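Local coordinates for GRAS family transcription factor containing protein, expressed (Oryza sativa Japonica Group, PDB 5HYZ) that forms a homodimer, binds DNA with involvement of its GRAS domain and is a probable transcription factor in plant development and abiotic stress resistance, at the interface of chains A and B. Numbering follows the deposited sequence. Chains: chain A/B, GRAS family transcription factor containing protein, expressed.

The interface of chains A and B. Residues chain A 122, 125-126, 129, 170; chain B 338, 341.
B:Leu338 and B:Trp341 press onto the helix A:122-132 at the apolar centre of this patch. The A:Ala125 methyl sits over one face of the indole, 3.7 Å from the centroid of its six-membered ring, a CH-pi contact shifted toward the rim. At the pyrrole end A:Ile122 takes over: its branch point CB lies 3.5 Å from B:Trp341 CD1, and CG1 and CD1 run back along the indole toward B:Trp341 CB. That course follows from CG1 standing anti to the backbone N (chi1 -164°), and the two side chains pass each other in opposite directions.

B:Leu338 spreads its two methyls along the same helix. B:Leu338 CD1 lies 3.8 Å from the A:Ala126 backbone N and also meets the A:Ala125 methyl, while B:Leu338 CD2 reaches A:Ala126 CA, also at 3.8 Å. A:Phe170 comes in from the neighbouring helix, its CZ 4.1 Å from B:Leu338 CB and its CD1 equally far from B:Trp341 CZ3, so the ring bridges both residues.

Toward the polar rim, A:Gln129 CB, at 4.0 Å, and CG line B:Leu338 CD2, the side chains crossing at a slant; the amide lies past this apolar stretch.

In the GRAS homodimer, helices A:122-132, in the VHIID region after strand 110-115, and A:157-174, before strand 177-182, supply part of the receiving surface from the Rossmann-like part. The partner's SAW region brings B:Leu338 at the end of helix B:332-339 and B:Trp341 just beyond; the two-fold axis repeats the contact.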
loop_
_atom_site.group_PDB
_atom_site.type_symbol
_atom_site.label_atom_id
_atom_site.label_comp_id
_atom_site.label_asym_id
_atom_site.label_seq_id
_atom_site.Cartn_x
_atom_site.Cartn_y
_atom_site.Cartn_z
ATOM N N ILE A 122 -8.708 -6.939 6.862
ATOM C CA ILE A 122 -7.993 -6.788 5.559
ATOM C C ILE A 122 -7.222 -8.040 5.143
ATOM O O ILE A 122 -7.166 -8.356 3.943
ATOM C CB ILE A 122 -7.079 -5.540 5.592
ATOM C CG1 ILE A 122 -6.674 -5.197 4.126
ATOM C CG2 ILE A 122 -5.907 -5.791 6.475
ATOM C CD1 ILE A 122 -5.931 -3.857 3.945
ATOM N N ALA A 125 -9.849 -10.072 3.377
ATOM C CA ALA A 125 -10.269 -9.500 2.091
ATOM C C ALA A 125 -9.198 -9.815 1.024
ATOM O O ALA A 125 -9.519 -10.255 -0.087
ATOM C CB ALA A 125 -10.474 -7.999 2.227
ATOM N N ALA A 126 -7.931 -9.685 1.426
ATOM C CA ALA A 126 -6.854 -10.035 0.505
ATOM C C ALA A 126 -6.893 -11.519 0.124
ATOM O O ALA A 126 -6.687 -11.922 -1.062
ATOM C CB ALA A 126 -5.479 -9.619 1.137
ATOM N N GLN A 129 -9.797 -12.291 -2.315
ATOM C CA GLN A 129 -9.409 -11.906 -3.694
ATOM C C GLN A 129 -8.464 -12.922 -4.337
ATOM O O GLN A 129 -8.630 -13.364 -5.522
ATOM C CB GLN A 129 -8.767 -10.527 -3.644
ATOM C CG GLN A 129 -8.252 -9.983 -5.057
ATOM C CD GLN A 129 -9.400 -9.564 -5.931
ATOM O OE1 GLN A 129 -10.501 -9.310 -5.462
ATOM N NE2 GLN A 129 -9.147 -9.487 -7.254
ATOM N N PHE A 170 -17.842 -7.769 0.586
ATOM C CA PHE A 170 -16.750 -8.037 -0.377
ATOM C C PHE A 170 -16.886 -9.360 -1.097
ATOM O O PHE A 170 -16.692 -9.500 -2.341
ATOM C CB PHE A 170 -15.416 -7.967 0.407
ATOM C CG PHE A 170 -14.176 -7.996 -0.477
ATOM C CD1 PHE A 170 -13.802 -6.863 -1.160
ATOM C CD2 PHE A 170 -13.398 -9.164 -0.595
ATOM C CE1 PHE A 170 -12.692 -6.869 -1.977
ATOM C CE2 PHE A 170 -12.275 -9.176 -1.452
ATOM C CZ PHE A 170 -11.927 -8.002 -2.102
ATOM N N LEU B 338 -10.412 -3.715 -2.548
ATOM C CA LEU B 338 -9.372 -4.190 -1.675
ATOM C C LEU B 338 -8.319 -3.110 -1.519
ATOM O O LEU B 338 -7.807 -2.839 -0.430
ATOM C CB LEU B 338 -8.758 -5.478 -2.241
ATOM C CG LEU B 338 -7.551 -6.021 -1.505
ATOM C CD1 LEU B 338 -7.829 -6.215 0.002
ATOM C CD2 LEU B 338 -6.995 -7.324 -2.116
ATOM N N TRP B 341 -9.265 -0.532 1.002
ATOM C CA TRP B 341 -9.758 -1.040 2.289
ATOM C C TRP B 341 -9.314 -0.211 3.471
ATOM O O TRP B 341 -10.113 0.054 4.377
ATOM C CB TRP B 341 -9.302 -2.486 2.501
ATOM C CG TRP B 341 -10.019 -3.236 3.591
ATOM C CD1 TRP B 341 -9.682 -3.278 4.908
ATOM C CD2 TRP B 341 -11.157 -4.128 3.431
ATOM N NE1 TRP B 341 -10.556 -4.116 5.586
ATOM C CE2 TRP B 341 -11.441 -4.670 4.701
ATOM C CE3 TRP B 341 -11.939 -4.505 2.345
ATOM C CZ2 TRP B 341 -12.488 -5.571 4.920
ATOM C CZ3 TRP B 341 -12.982 -5.407 2.566
ATOM C CH2 TRP B 341 -13.251 -5.908 3.825
#